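Local coordinates for protein C2 toxin component I (Clostridium botulinum, PDB 2J3X) that catalyses the ADP-ribosylation of actin inside host cells as the enzymatic component of the binary C2 toxin, at residues A[73-77]-A[78-82]; A[33-36]-A[37-41]; A[306-309]-A[310-314]; A[259-262]-A[263-267]. The protein carries 2 engineered substitutions. All blocks are in the same frame, centred on the assembly; numbering follows the deposited sequence. Where two conformers were deposited one is given.

Contact 1 (A[73-77]-A[78-82]); sequences EDENQ and NLFDV. Unlike the reference sequence in segment 73-77: Gln-77 (reference His).
Asn-76 and Leu-79 meet where a loop hands over to helix 77-90, a compact case of a side chain standing in for the helical turn that is missing at an N-terminus. With CG anti to the backbone N (chi1 -176°), the Asn-76 amide folds forward over the first turn, and its OD1 accepts from Leu-79 N at 2.8 Å, the donor tilted only modestly from the carbonyl plane. The regular i to i+4 bonds start with Phe-80 N to Asn-76 O at 3.0 Å, and Asp-81 N to Gln-77 O follows. Packing is tight here: Leu-79 is buried against Phe-56 of helix 47-59 and Ile-68 and Met-71 of helix 65-73, and Asn-76 O lies over one face of the Phe-80 ring, 3.4 Å above its plane and offset toward the rim, near CG. The solvent-facing side is looser and is made by the exposed side chains of Glu-75 and Gln-77. Glu-75 OE1 comes in at the ring edge, 3.3 Å from Phe-80 CE2, with the carboxylate plane perpendicular to the ring. Gln-77, which differs from the reference sequence, bends at chi2 so that its NE2 approaches Phe-80 CD2 obliquely and makes a weak hydrogen bond to Glu-75 O. On this side too a water bridges Asn-76 ND2 and, more weakly, Asn-78 ND2, while Asn-78 OD1 is taken by Lys-52 NZ. Just upstream, Glu-75 has positive phi and closes helix 65-73 with a Schellman motif, so the whole is a tight helix-to-helix junction: a Schellman C-cap followed at once by an Asn N-cap.

Contact 2 (A[33-36]-A[37-41]); sequences LNNL and EEVAV. With SO4 (sulfate ion), chain S.
A capping box opens helix 35-42, and Asn-34 and Glu-37 are its two members. Asn-34 OD1 accepts from Glu-37 N at 2.9 Å, in a bond almost straight at the hydrogen (170°) and nearly along the C=O axis. The return bond runs from Asn-34 N to Glu-37 OE1 at 3.0 Å, but the donor meets that oxygen from above the carboxylate plane. Asn-34 can serve because its CG sits between the backbone N and the carbonyl carbon (chi1 68°), which turns the amide over the first turn; there it stacks on the Glu-37 carboxylate with the two planes 18° apart. As in capping boxes generally, each residue's side chain thus satisfies the other's backbone N-H, and the regular helical bonds begin beside them with Glu-38 N to Asn-34 O at 2.9 Å and Val-39 N to Asn-35 O. Glu-37 OE1 also forms a salt bridge with Lys-91, while the Glu-87 carboxylate lies close to OE2, an approach that protonation at the acidic pH of the crystal may ease. Leu-33 folds back over the turn, its CB 3.7 Å from Glu-38 CG. At the N-terminal end a sulfate, probably from the crystallisation liquor, accepts the Asn-35 N-H through O3, a short and bent bond (2.6 Å from Asn-35 N), and weakly through O4; the partial positive charge of the helix start would favour an anion here. Ala-40 and Leu-36 touch Arg-84 of helix 77-90.

Contact 3 (A[306-309]-A[310-314]); sequences FDLP and SDFSF
Pro-309 O takes the N-H of Phe-312 at 3.0 Å, the bond that closes a type I beta turn running from Pro-309 to Phe-312. The donor comes from above the plane of the carbonyl group, 61° out of it and not on a lone pair, although the N-H itself points fairly directly at the oxygen. Closing the turn brings Phe-312, its last residue, against Leu-308, which precedes it. Phe-312, its CG anti to the backbone N (chi1 179°), swings its ring against Leu-308, and Leu-308 CD1 rests over the centre of one face in a CH-pi contact, 4.0 Å from the ring centroid. The second methyl of the same leucine, CD2, packs nearer the rim, 3.9 Å from Phe-312 CD2. Pro-309 CD comes to the ring at its edge, 4.2 Å from Phe-312 CD2. Asp-311 OD1 lies 3.8 Å from Pro-309 CB. The turn belongs to the surface loop between strands 295-301 and 315-318. Helix 326-336 runs past it, touching Leu-308 through Phe-332 and Phe-312 through Lys-328, while Phe-306 and Phe-314, at the two ends of the range, reach inward to strand 414-426.

Contact 4 (A[259-262]-A[263-267]); sequences AINS and YLRNN
Two similar first torsions, chi1 -75° at Asn-261 and -78° at Arg-265, set CG beside the backbone N in both residues, and one helical turn apart this sends the two side chains the same way. Arg-265 then runs extended from CG to NE, long enough to lay its guanidinium alongside Asn-261. Asn-261 CB lies over the centre of one guanidinium face, 3.8 Å from Arg-265 CZ, and the amide, its plane 23° from parallel, overlaps the NH2 side, with Asn-261 CG 3.9 Å from Arg-265 NH2. The amide is turned to other partners: Asn-261 OD1 is hydrogen-bonded to Ser-345 OG and to Tyr-252 OH, which should hold its rotation. Along the backbone of the same pair, Arg-265 N is bonded to Asn-261 O at 2.8 Å. This is the last turn of helix 257-265, and it finishes in a Schellman motif: Asn-267, with positive phi, is the C-prime residue, its N bonded to Leu-264 O at 3.2 Å, while Arg-268 N turns back to Tyr-263 O. Asn-266 is the first residue to leave helical geometry, and the bond from its N to Ser-262 O is weak. On another side of the helix, Ile-260 and Leu-264 lie side by side, CG2 of the isoleucine 4.1 Å from CD1 of the leucine. Helix 273-286 receives both Ile-260, through Leu-275 and Ile-282, and the Tyr-263 ring, whose OH is hydrogen-bonded to Asn-276 OD1 and to Asn-272 N.

The four contacts divide between the two ADP-ribosyltransferase-like halves of the chain, contacts 1 and 2 in the first and contacts 3 and 4 in the second. Contacts 1 and 2 touch, with centres about 14 Å apart: Asp-81 OD1 lies 3.7 Å from Ala-40 CB, so helix 35-42 packs against the first turns of helix 77-90. Contacts 3 and 4 do not touch; their nearest atoms are about 13 Å apart. Contacts 2 and 4 are farthest apart, about 56 Å between centres, on opposite sides of the chain's centre. Contacts 1, 2 and 4 deal with helix ends, whereas contact 3 turns a loop. Glycerol near contacts 1, 2 and 4 and sulfate at contacts 1 and 2 probably come from the crystallisation liquor.

Contact 1 (A[73-77]-A[78-82])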
loop_
_atom_site.group_PDB
_atom_site.type_symbol
_atom_site.label_atom_id
_atom_site.label_comp_id
_atom_site.label_asym_id
_atom_site.label_seq_id
_atom_site.Cartn_x
_atom_site.Cartn_y
_atom_site.Cartn_z
ATOM N N GLU A 73 -24.809 6.114 1.987
ATOM C CA GLU A 73 -26.174 6.668 2.233
ATOM C C GLU A 73 -26.479 7.809 1.280
ATOM O O GLU A 73 -27.662 8.076 1.009
ATOM C CB GLU A 73 -26.333 7.068 3.687
ATOM C CG GLU A 73 -26.193 5.801 4.606
ATOM C CD GLU A 73 -26.252 6.054 6.115
ATOM O OE1 GLU A 73 -25.539 6.980 6.599
ATOM O OE2 GLU A 73 -26.959 5.300 6.824
ATOM N N ASP A 74 -25.439 8.493 0.794
ATOM C CA ASP A 74 -25.567 9.459 -0.318
ATOM C C ASP A 74 -25.669 8.868 -1.722
ATOM O O ASP A 74 -25.679 9.618 -2.734
ATOM C CB ASP A 74 -24.445 10.489 -0.266
ATOM C CG ASP A 74 -24.514 11.354 0.983
ATOM O OD1 ASP A 74 -25.570 11.390 1.639
ATOM O OD2 ASP A 74 -23.491 12.007 1.311
ATOM N N GLU A 75 -25.732 7.536 -1.822
ATOM C CA GLU A 75 -25.804 6.886 -3.128
ATOM C C GLU A 75 -24.642 7.274 -4.055
ATOM O O GLU A 75 -24.838 7.556 -5.252
ATOM C CB GLU A 75 -27.134 7.225 -3.828
ATOM C CG GLU A 75 -28.356 7.097 -2.948
ATOM C CD GLU A 75 -28.844 5.693 -2.936
ATOM O OE1 GLU A 75 -27.979 4.794 -2.857
ATOM O OE2 GLU A 75 -30.064 5.481 -3.040
ATOM N N ASN A 76 -23.434 7.310 -3.508
ATOM C CA ASN A 76 -22.276 7.687 -4.278
ATOM C C ASN A 76 -21.990 6.665 -5.379
ATOM O O ASN A 76 -21.677 5.493 -5.079
ATOM C CB ASN A 76 -21.086 7.861 -3.346
ATOM C CG ASN A 76 -19.841 8.359 -4.079
ATOM O OD1 ASN A 76 -19.234 7.615 -4.843
ATOM N ND2 ASN A 76 -19.526 9.641 -3.930
ATOM N N GLN A 77 -22.049 7.114 -6.635
ATOM C CA GLN A 77 -21.913 6.212 -7.774
ATOM C C GLN A 77 -20.481 5.762 -7.926
ATOM O O GLN A 77 -20.250 4.628 -8.410
ATOM C CB GLN A 77 -22.426 6.841 -9.090
ATOM C CG GLN A 77 -24.011 7.008 -9.101
ATOM C CD GLN A 77 -24.774 5.744 -8.698
ATOM O OE1 GLN A 77 -24.616 4.668 -9.316
ATOM N NE2 GLN A 77 -25.618 5.864 -7.647
ATOM N N ASN A 78 -19.517 6.614 -7.561
ATOM C CA ASN A 78 -18.100 6.143 -7.662
ATOM C C ASN A 78 -17.911 4.925 -6.747
ATOM O O ASN A 78 -17.331 3.913 -7.177
ATOM C CB ASN A 78 -17.132 7.248 -7.308
ATOM C CG ASN A 78 -17.048 8.311 -8.399
ATOM O OD1 ASN A 78 -17.409 8.052 -9.541
ATOM N ND2 ASN A 78 -16.545 9.495 -8.045
ATOM N N LEU A 79 -18.436 4.998 -5.519
ATOM C CA LEU A 79 -18.221 3.880 -4.582
ATOM C C LEU A 79 -18.998 2.658 -5.054
ATOM O O LEU A 79 -18.489 1.531 -4.999
ATOM C CB LEU A 79 -18.619 4.302 -3.154
ATOM C CG LEU A 79 -18.606 3.208 -2.113
ATOM C CD1 LEU A 79 -17.117 2.689 -1.905
ATOM C CD2 LEU A 79 -19.130 3.783 -0.788
ATOM N N PHE A 80 -20.257 2.849 -5.443
ATOM C CA PHE A 80 -21.041 1.696 -5.959
ATOM C C PHE A 80 -20.381 1.067 -7.171
ATOM O O PHE A 80 -20.413 -0.162 -7.318
ATOM C CB PHE A 80 -22.453 2.104 -6.354
ATOM C CG PHE A 80 -23.324 2.520 -5.176
ATOM C CD1 PHE A 80 -22.951 2.300 -3.855
ATOM C CD2 PHE A 80 -24.584 3.051 -5.437
ATOM C CE1 PHE A 80 -23.813 2.714 -2.769
ATOM C CE2 PHE A 80 -25.430 3.432 -4.401
ATOM C CZ PHE A 80 -25.062 3.264 -3.093
ATOM N N ASP A 81 -19.807 1.890 -8.039
ATOM C CA ASP A 81 -19.125 1.354 -9.233
ATOM C C ASP A 81 -17.909 0.502 -8.839
ATOM O O ASP A 81 -17.722 -0.601 -9.364
ATOM C CB ASP A 81 -18.692 2.478 -10.198
ATOM C CG ASP A 81 -19.850 2.991 -11.046
ATOM O OD1 ASP A 81 -20.867 2.273 -11.145
ATOM O OD2 ASP A 81 -19.715 4.100 -11.609
ATOM N N VAL A 82 -17.082 0.985 -7.907
ATOM C CA VAL A 82 -15.970 0.158 -7.357
ATOM C C VAL A 82 -16.520 -1.157 -6.783
ATOM O O VAL A 82 -15.966 -2.256 -7.057
ATOM C CB VAL A 82 -15.134 0.917 -6.293
ATOM C CG1 VAL A 82 -14.197 -0.008 -5.450
ATOM C CG2 VAL A 82 -14.353 2.106 -6.948
HETATM O O HOH W 1 -17.428 11.186 -5.637
#

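Contact 2 (A[33-36]-A[37-41])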
loop_
_atom_site.group_PDB
_atom_site.type_symbol
_atom_site.label_atom_id
_atom_site.label_comp_id
_atom_site.label_asym_id
_atom_site.label_seq_id
_atom_site.Cartn_x
_atom_site.Cartn_y
_atom_site.Cartn_z
ATOM N N LEU A 33 -22.983 -11.509 -15.275
ATOM C CA LEU A 33 -23.180 -10.204 -14.611
ATOM C C LEU A 33 -24.599 -9.673 -14.729
ATOM O O LEU A 33 -25.301 -9.952 -15.709
ATOM C CB LEU A 33 -22.208 -9.157 -15.188
ATOM C CG LEU A 33 -20.744 -9.608 -15.199
ATOM C CD1 LEU A 33 -19.886 -8.444 -15.657
ATOM C CD2 LEU A 33 -20.355 -10.062 -13.807
ATOM N N ASN A 34 -24.978 -8.830 -13.766
ATOM C CA ASN A 34 -26.239 -8.119 -13.821
ATOM C C ASN A 34 -25.989 -6.788 -14.541
ATOM O O ASN A 34 -24.813 -6.439 -14.797
ATOM C CB ASN A 34 -26.842 -8.022 -12.412
ATOM C CG ASN A 34 -26.038 -7.129 -11.467
ATOM O OD1 ASN A 34 -25.424 -6.159 -11.898
ATOM N ND2 ASN A 34 -26.103 -7.409 -10.163
ATOM N N ASN A 35 -27.052 -6.065 -14.899
ATOM C CA ASN A 35 -26.948 -4.842 -15.692
ATOM C C ASN A 35 -26.050 -3.788 -15.048
ATOM O O ASN A 35 -25.237 -3.170 -15.721
ATOM C CB ASN A 35 -28.353 -4.231 -15.924
ATOM C CG ASN A 35 -28.320 -2.927 -16.742
ATOM O OD1 ASN A 35 -27.781 -2.874 -17.849
ATOM N ND2 ASN A 35 -28.922 -1.878 -16.199
ATOM N N LEU A 36 -26.229 -3.565 -13.749
ATOM C CA LEU A 36 -25.381 -2.540 -13.061
ATOM C C LEU A 36 -23.886 -2.890 -13.068
ATOM O O LEU A 36 -23.030 -2.023 -13.300
ATOM C CB LEU A 36 -25.872 -2.253 -11.658
ATOM C CG LEU A 36 -27.218 -1.492 -11.740
ATOM C CD1 LEU A 36 -27.777 -1.424 -10.348
ATOM C CD2 LEU A 36 -27.082 -0.082 -12.391
ATOM N N GLU A 37 -23.582 -4.163 -12.845
ATOM C CA GLU A 37 -22.190 -4.636 -12.975
ATOM C C GLU A 37 -21.648 -4.430 -14.375
ATOM O O GLU A 37 -20.503 -4.014 -14.571
ATOM C CB GLU A 37 -22.113 -6.109 -12.652
ATOM C CG GLU A 37 -22.180 -6.353 -11.120
ATOM C CD GLU A 37 -22.657 -7.729 -10.739
ATOM O OE1 GLU A 37 -22.938 -8.541 -11.628
ATOM O OE2 GLU A 37 -22.821 -7.966 -9.525
ATOM N N GLU A 38 -22.449 -4.786 -15.369
ATOM C CA GLU A 38 -22.040 -4.537 -16.752
ATOM C C GLU A 38 -21.800 -3.058 -17.047
ATOM O O GLU A 38 -20.826 -2.713 -17.710
ATOM C CB GLU A 38 -23.080 -5.095 -17.751
ATOM C CG GLU A 38 -23.150 -6.614 -17.735
ATOM C CD GLU A 38 -23.893 -7.195 -18.960
ATOM O OE1 GLU A 38 -24.120 -6.440 -19.931
ATOM O OE2 GLU A 38 -24.221 -8.401 -18.950
ATOM N N VAL A 39 -22.692 -2.202 -16.567
ATOM C CA VAL A 39 -22.555 -0.764 -16.791
ATOM C C VAL A 39 -21.252 -0.313 -16.140
ATOM O O VAL A 39 -20.445 0.383 -16.766
ATOM C CB VAL A 39 -23.749 0.018 -16.236
ATOM C CG1 VAL A 39 -23.484 1.540 -16.274
ATOM C CG2 VAL A 39 -25.018 -0.346 -17.002
ATOM N N ALA A 40 -20.999 -0.796 -14.922
ATOM C CA ALA A 40 -19.780 -0.381 -14.192
ATOM C C ALA A 40 -18.519 -0.834 -14.901
ATOM O O ALA A 40 -17.568 -0.065 -15.046
ATOM C CB ALA A 40 -19.825 -0.937 -12.761
ATOM N N VAL A 41 -18.497 -2.089 -15.357
ATOM C CA VAL A 41 -17.337 -2.634 -16.044
ATOM C C VAL A 41 -17.138 -1.994 -17.444
ATOM O O VAL A 41 -16.006 -1.676 -17.847
ATOM C CB VAL A 41 -17.438 -4.174 -16.153
ATOM C CG1 VAL A 41 -16.488 -4.727 -17.265
ATOM C CG2 VAL A 41 -17.188 -4.796 -14.808
HETATM S S SO4 S . -30.160 -7.743 -14.293
HETATM O O1 SO4 S . -31.495 -7.457 -14.817
HETATM O O2 SO4 S . -30.084 -9.113 -13.796
HETATM O O3 SO4 S . -29.174 -7.557 -15.356
HETATM O O4 SO4 S . -29.899 -6.833 -13.186
#

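Contact 3 (A[306-309]-A[310-314])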
loop_
_atom_site.group_PDB
_atom_site.type_symbol
_atom_site.label_atom_id
_atom_site.label_comp_id
_atom_site.label_asym_id
_atom_site.label_seq_id
_atom_site.Cartn_x
_atom_site.Cartn_y
_atom_site.Cartn_z
ATOM N N PHE A 306 8.369 15.693 9.802
ATOM C CA PHE A 306 9.147 15.934 8.577
ATOM C C PHE A 306 9.821 17.326 8.596
ATOM O O PHE A 306 10.231 17.832 7.574
ATOM C CB PHE A 306 8.186 15.852 7.415
ATOM C CG PHE A 306 7.475 14.527 7.371
ATOM C CD1 PHE A 306 8.179 13.387 6.966
ATOM C CD2 PHE A 306 6.189 14.396 7.902
ATOM C CE1 PHE A 306 7.537 12.133 6.991
ATOM C CE2 PHE A 306 5.537 13.144 7.922
ATOM C CZ PHE A 306 6.221 12.032 7.492
ATOM N N ASP A 307 9.779 17.973 9.751
ATOM C CA ASP A 307 10.260 19.367 9.847
ATOM C C ASP A 307 9.431 20.288 8.981
ATOM O O ASP A 307 9.967 21.223 8.310
ATOM C CB ASP A 307 11.739 19.456 9.449
ATOM C CG ASP A 307 12.657 18.820 10.470
ATOM O OD1 ASP A 307 12.181 18.382 11.536
ATOM O OD2 ASP A 307 13.893 18.774 10.230
ATOM N N LEU A 308 8.134 20.019 8.932
ATOM C CA LEU A 308 7.222 20.874 8.206
ATOM C C LEU A 308 6.242 21.503 9.200
ATOM O O LEU A 308 6.081 20.991 10.296
ATOM C CB LEU A 308 6.447 20.100 7.109
ATOM C CG LEU A 308 7.330 19.571 5.952
ATOM C CD1 LEU A 308 6.544 18.587 5.099
ATOM C CD2 LEU A 308 7.817 20.692 5.044
ATOM N N PRO A 309 5.592 22.598 8.806
ATOM C CA PRO A 309 4.568 23.172 9.728
ATOM C C PRO A 309 3.527 22.090 10.050
ATOM O O PRO A 309 3.238 21.279 9.169
ATOM C CB PRO A 309 3.900 24.252 8.863
ATOM C CG PRO A 309 4.916 24.660 7.907
ATOM C CD PRO A 309 5.742 23.397 7.572
ATOM N N SER A 310 2.925 22.095 11.248
ATOM C CA SER A 310 1.961 21.026 11.554
ATOM C C SER A 310 0.857 20.959 10.518
ATOM O O SER A 310 0.382 19.851 10.178
ATOM C CB SER A 310 1.333 21.210 12.933
ATOM O OG SER A 310 0.773 22.529 13.015
ATOM N N ASP A 311 0.444 22.120 9.987
ATOM C CA ASP A 311 -0.692 22.180 9.101
ATOM C C ASP A 311 -0.275 22.357 7.639
ATOM O O ASP A 311 -1.041 22.854 6.810
ATOM C CB ASP A 311 -1.637 23.322 9.532
ATOM C CG ASP A 311 -0.930 24.675 9.635
ATOM O OD1 ASP A 311 0.319 24.763 9.857
ATOM O OD2 ASP A 311 -1.673 25.692 9.543
ATOM N N PHE A 312 0.926 21.887 7.338
ATOM C CA PHE A 312 1.400 21.805 5.975
ATOM C C PHE A 312 0.314 21.191 5.107
ATOM O O PHE A 312 -0.225 20.137 5.469
ATOM C CB PHE A 312 2.652 20.906 5.910
ATOM C CG PHE A 312 3.190 20.764 4.504
ATOM C CD1 PHE A 312 2.664 19.781 3.628
ATOM C CD2 PHE A 312 4.181 21.617 4.049
ATOM C CE1 PHE A 312 3.123 19.684 2.320
ATOM C CE2 PHE A 312 4.660 21.519 2.768
ATOM C CZ PHE A 312 4.132 20.563 1.879
ATOM N N SER A 313 0.033 21.774 3.951
ATOM C CA SER A 313 -1.009 21.186 3.081
ATOM C C SER A 313 -0.484 20.925 1.697
ATOM O O SER A 313 0.294 21.749 1.143
ATOM C CB SER A 313 -2.212 22.147 2.969
ATOM O OG SER A 313 -3.184 21.685 2.030
ATOM N N PHE A 314 -0.997 19.841 1.088
ATOM C CA PHE A 314 -0.713 19.535 -0.308
ATOM C C PHE A 314 -1.749 20.035 -1.304
ATOM O O PHE A 314 -1.662 19.739 -2.515
ATOM C CB PHE A 314 -0.594 17.987 -0.449
ATOM C CG PHE A 314 0.658 17.398 0.140
ATOM C CD1 PHE A 314 1.908 17.575 -0.499
ATOM C CD2 PHE A 314 0.584 16.631 1.292
ATOM C CE1 PHE A 314 3.075 17.003 0.017
ATOM C CE2 PHE A 314 1.752 16.048 1.819
ATOM C CZ PHE A 314 3.005 16.228 1.134
#

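Contact 4 (A[259-262]-A[263-267])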
loop_
_atom_site.group_PDB
_atom_site.type_symbol
_atom_site.label_atom_id
_atom_site.label_comp_id
_atom_site.label_asym_id
_atom_site.label_seq_id
_atom_site.Cartn_x
_atom_site.Cartn_y
_atom_site.Cartn_z
ATOM N N ALA A 259 4.773 11.299 30.545
ATOM C CA ALA A 259 6.036 11.374 31.236
ATOM C C ALA A 259 7.089 10.500 30.563
ATOM O O ALA A 259 8.238 10.896 30.392
ATOM C CB ALA A 259 5.859 10.947 32.678
ATOM N N ILE A 260 6.663 9.293 30.164
ATOM C CA ILE A 260 7.601 8.318 29.632
ATOM C C ILE A 260 8.052 8.742 28.216
ATOM O O ILE A 260 9.228 8.650 27.888
ATOM C CB ILE A 260 6.958 6.899 29.653
ATOM C CG1 ILE A 260 7.137 6.281 31.060
ATOM C CG2 ILE A 260 7.633 5.998 28.624
ATOM C CD1 ILE A 260 6.410 4.933 31.258
ATOM N N ASN A 261 7.102 9.184 27.404
ATOM C CA ASN A 261 7.357 9.676 26.034
ATOM C C ASN A 261 8.334 10.873 26.109
ATOM O O ASN A 261 9.335 10.900 25.391
ATOM C CB ASN A 261 6.043 10.144 25.359
ATOM C CG ASN A 261 5.157 8.983 24.901
ATOM O OD1 ASN A 261 5.601 7.827 24.854
ATOM N ND2 ASN A 261 3.891 9.300 24.559
ATOM N N SER A 262 8.048 11.828 27.005
ATOM C CA SER A 262 8.923 13.043 27.123
ATOM C C SER A 262 10.336 12.672 27.506
ATOM O O SER A 262 11.300 13.130 26.873
ATOM C CB SER A 262 8.352 14.079 28.079
ATOM O OG SER A 262 7.142 14.576 27.525
ATOM N N TYR A 263 10.458 11.816 28.515
ATOM C CA TYR A 263 11.725 11.339 29.003
ATOM C C TYR A 263 12.530 10.708 27.894
ATOM O O TYR A 263 13.686 11.076 27.644
ATOM C CB TYR A 263 11.486 10.344 30.142
ATOM C CG TYR A 263 12.701 9.766 30.840
ATOM C CD1 TYR A 263 13.519 10.574 31.671
ATOM C CD2 TYR A 263 13.014 8.404 30.725
ATOM C CE1 TYR A 263 14.616 10.043 32.320
ATOM C CE2 TYR A 263 14.111 7.851 31.403
ATOM C CZ TYR A 263 14.913 8.702 32.210
ATOM O OH TYR A 263 15.989 8.182 32.895
ATOM N N LEU A 264 11.909 9.767 27.193
ATOM C CA LEU A 264 12.591 9.091 26.091
ATOM C C LEU A 264 12.939 10.043 24.944
ATOM O O LEU A 264 14.025 9.944 24.385
ATOM C CB LEU A 264 11.781 7.855 25.604
ATOM C CG LEU A 264 11.932 6.661 26.573
ATOM C CD1 LEU A 264 10.865 5.561 26.203
ATOM C CD2 LEU A 264 13.355 6.029 26.641
ATOM N N ARG A 265 12.034 10.953 24.617
ATOM C CA ARG A 265 12.273 11.902 23.528
ATOM C C ARG A 265 13.375 12.902 23.895
ATOM O O ARG A 265 13.986 13.525 23.013
ATOM C CB ARG A 265 10.970 12.611 23.159
ATOM C CG ARG A 265 10.057 11.724 22.285
ATOM C CD ARG A 265 8.598 12.174 22.349
ATOM N NE ARG A 265 7.659 11.188 21.777
ATOM C CZ ARG A 265 6.337 11.329 21.768
ATOM N NH1 ARG A 265 5.780 12.421 22.292
ATOM N NH2 ARG A 265 5.555 10.384 21.234
ATOM N N ASN A 266 13.625 13.041 25.198
ATOM C CA ASN A 266 14.686 13.922 25.691
ATOM C C ASN A 266 15.948 13.151 26.076
ATOM O O ASN A 266 16.697 13.603 26.934
ATOM C CB ASN A 266 14.211 14.749 26.904
ATOM C CG ASN A 266 13.057 15.700 26.575
ATOM O OD1 ASN A 266 13.037 16.378 25.539
ATOM N ND2 ASN A 266 12.099 15.778 27.491
ATOM N N ASN A 267 16.179 11.981 25.469
ATOM C CA ASN A 267 17.351 11.154 25.773
ATOM C C ASN A 267 17.575 10.842 27.261
ATOM O O ASN A 267 18.719 10.726 27.723
ATOM C CB ASN A 267 18.625 11.752 25.135
ATOM C CG ASN A 267 19.849 10.825 25.259
ATOM O OD1 ASN A 267 19.732 9.580 25.218
ATOM N ND2 ASN A 267 21.043 11.435 25.405
#